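Local coordinates for protein oxidoreductase, Gfo/Idh/MocA family (Pseudomonas syringae pv. tomato, PDB 3DTY) that probably works as a nucleotide-dependent oxidoreductase of the Gfo/Idh/MocA family, with an NAD-binding Rossmann fold, and binds magnesium, at residues T97-T102 against A125-E130. Numbering follows the deposited sequence.
With MG (magnesium ion), chain F.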
loop_
_atom_site.group_PDB
_atom_site.type_symbol
_atom_site.label_atom_id
_atom_site.label_comp_id
_atom_site.label_asym_id
_atom_site.label_seq_id
_atom_site.Cartn_x
_atom_site.Cartn_y
_atom_site.Cartn_z
ATOM N N THR A 97 26.441 -31.381 -2.792
ATOM C CA THR A 97 27.507 -31.761 -1.871
ATOM C C THR A 97 27.108 -31.694 -0.402
ATOM O O THR A 97 27.827 -32.190 0.464
ATOM C CB THR A 97 28.728 -30.855 -2.037
ATOM O OG1 THR A 97 28.361 -29.517 -1.685
ATOM C CG2 THR A 97 29.229 -30.877 -3.471
ATOM N N HIS A 98 25.969 -31.078 -0.123
ATOM C CA HIS A 98 25.519 -30.919 1.250
ATOM C C HIS A 98 25.474 -32.206 2.066
ATOM O O HIS A 98 25.918 -32.241 3.219
ATOM C CB HIS A 98 24.156 -30.234 1.264
ATOM C CG HIS A 98 24.184 -28.839 0.719
ATOM N ND1 HIS A 98 23.067 -28.030 0.679
ATOM C CD2 HIS A 98 25.195 -28.109 0.189
ATOM C CE1 HIS A 98 23.391 -26.863 0.150
ATOM N NE2 HIS A 98 24.678 -26.885 -0.155
ATOM N N TYR A 99 24.954 -33.271 1.473
ATOM C CA TYR A 99 24.862 -34.525 2.197
ATOM C C TYR A 99 26.199 -35.089 2.669
ATOM O O TYR A 99 26.361 -35.392 3.851
ATOM C CB TYR A 99 24.160 -35.590 1.363
ATOM C CG TYR A 99 24.231 -36.949 2.013
ATOM C CD1 TYR A 99 23.438 -37.253 3.114
ATOM C CD2 TYR A 99 25.123 -37.917 1.556
ATOM C CE1 TYR A 99 23.524 -38.490 3.751
ATOM C CE2 TYR A 99 25.224 -39.160 2.188
ATOM C CZ TYR A 99 24.418 -39.435 3.285
ATOM O OH TYR A 99 24.508 -40.648 3.924
ATOM N N SER A 100 27.149 -35.239 1.751
ATOM C CA SER A 100 28.446 -35.816 2.109
ATOM C C SER A 100 29.265 -34.938 3.044
ATOM O O SER A 100 29.908 -35.435 3.967
ATOM C CB SER A 100 29.249 -36.128 0.848
ATOM O OG SER A 100 29.363 -34.978 0.036
ATOM N N ILE A 101 29.240 -33.632 2.818
ATOM C CA ILE A 101 30.004 -32.739 3.674
ATOM C C ILE A 101 29.417 -32.715 5.083
ATOM O O ILE A 101 30.152 -32.797 6.062
ATOM C CB ILE A 101 30.063 -31.322 3.074
ATOM C CG1 ILE A 101 30.788 -31.387 1.723
ATOM C CG2 ILE A 101 30.772 -30.378 4.028
ATOM C CD1 ILE A 101 30.911 -30.066 0.996
ATOM N N THR A 102 28.094 -32.630 5.189
ATOM C CA THR A 102 27.452 -32.625 6.502
ATOM C C THR A 102 27.774 -33.925 7.243
ATOM O O THR A 102 28.000 -33.920 8.451
ATOM C CB THR A 102 25.922 -32.497 6.392
ATOM O OG1 THR A 102 25.583 -31.255 5.758
ATOM C CG2 THR A 102 25.280 -32.542 7.789
ATOM N N ALA A 125 18.566 -37.764 4.478
ATOM C CA ALA A 125 18.186 -36.888 5.587
ATOM C C ALA A 125 18.138 -37.648 6.915
ATOM O O ALA A 125 18.652 -37.170 7.930
ATOM C CB ALA A 125 16.841 -36.261 5.311
ATOM N N GLU A 126 17.517 -38.825 6.907
ATOM C CA GLU A 126 17.407 -39.642 8.113
ATOM C C GLU A 126 18.782 -40.110 8.582
ATOM O O GLU A 126 18.989 -40.329 9.776
ATOM C CB GLU A 126 16.506 -40.856 7.860
ATOM C CG GLU A 126 15.102 -40.495 7.414
ATOM C CD GLU A 126 14.208 -40.060 8.555
ATOM O OE1 GLU A 126 14.731 -39.684 9.624
ATOM O OE2 GLU A 126 12.972 -40.087 8.375
ATOM N N ASN A 127 19.718 -40.264 7.645
ATOM C CA ASN A 127 21.080 -40.682 7.989
ATOM C C ASN A 127 21.790 -39.573 8.757
ATOM O O ASN A 127 22.477 -39.831 9.746
ATOM C CB ASN A 127 21.910 -41.005 6.740
ATOM C CG ASN A 127 21.427 -42.239 6.015
ATOM O OD1 ASN A 127 20.676 -43.040 6.566
ATOM N ND2 ASN A 127 21.873 -42.410 4.772
ATOM N N LEU A 128 21.631 -38.338 8.289
ATOM C CA LEU A 128 22.259 -37.196 8.938
ATOM C C LEU A 128 21.667 -37.009 10.334
ATOM O O LEU A 128 22.386 -36.709 11.291
ATOM C CB LEU A 128 22.062 -35.939 8.084
ATOM C CG LEU A 128 22.658 -35.996 6.668
ATOM C CD1 LEU A 128 22.403 -34.686 5.935
ATOM C CD2 LEU A 128 24.154 -36.256 6.761
ATOM N N ARG A 129 20.356 -37.201 10.449
ATOM C CA ARG A 129 19.671 -37.081 11.734
ATOM C C ARG A 129 20.216 -38.139 12.700
ATOM O O ARG A 129 20.461 -37.854 13.875
ATOM C CB ARG A 129 18.162 -37.274 11.551
ATOM C CG ARG A 129 17.393 -37.409 12.858
ATOM C CD ARG A 129 15.940 -37.785 12.610
ATOM N NE ARG A 129 15.099 -36.611 12.469
ATOM C CZ ARG A 129 13.846 -36.636 12.026
ATOM N NH1 ARG A 129 13.288 -37.786 11.670
ATOM N NH2 ARG A 129 13.147 -35.509 11.959
ATOM N N GLU A 130 20.390 -39.363 12.201
ATOM C CA GLU A 130 20.938 -40.450 13.010
ATOM C C GLU A 130 22.336 -40.059 13.514
ATOM O O GLU A 130 22.633 -40.163 14.709
ATOM C CB GLU A 130 21.034 -41.737 12.179
ATOM C CG GLU A 130 19.744 -42.557 12.081
ATOM C CD GLU A 130 19.704 -43.476 10.849
ATOM O OE1 GLU A 130 20.764 -44.015 10.455
ATOM O OE2 GLU A 130 18.602 -43.662 10.281
HETATM MG MG MG F . 20.002 -44.938 5.676
HETATM O O HOH W 1 19.720 -45.409 7.898
HETATM O O HOH W 2 18.387 -43.846 6.502
HETATM O O HOH W 3 18.904 -46.446 5.421
HETATM O O HOH W 4 21.783 -45.678 5.721
#
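Asn127 ND2 donates to Tyr99 OH across the contact, 3.3 Å away, with an N-H...O angle of 157°, and is also hydrogen-bonded to a residue adjoining one of the two segments. Asn127 OD1 binds the magnesium ion at 2.2 Å. Glu123, one turn earlier on the same helix, supplies a second protein ligand, and four waters are also bound. One of these waters donates to Glu130 OE1 at 3.1 Å, so a third residue of this helix reaches the site in the second shell. The Tyr99 side chain stretches across to helix 122-134 because its CG lies anti to the backbone N (chi1 172°). Ring and amide planes are turned 54° apart. Beside this polar link, Leu128 CG and CD2 lie obliquely against CD1 and CE1 of the Tyr99 ring, with Leu128 CD2 3.8 Å from Tyr99 CE1. Leu128 CD2 also meets Thr102 CG2 at 4.0 Å. Thr102 OG1 is turned back to His98 O at 2.7 Å, which leaves the methyl to face the leucine. Here two nearly parallel helices, 10.5 Å apart at the segment axes, pack side by side in the Rossmann-fold domain. Thr102 also rests on strands 88-92 and 111-114 of its parallel sheet. Both ND2 bonds and the metal at OD1 should help fix the amide's rotation, and magnesium would probably polarise it, making its N-H a better donor.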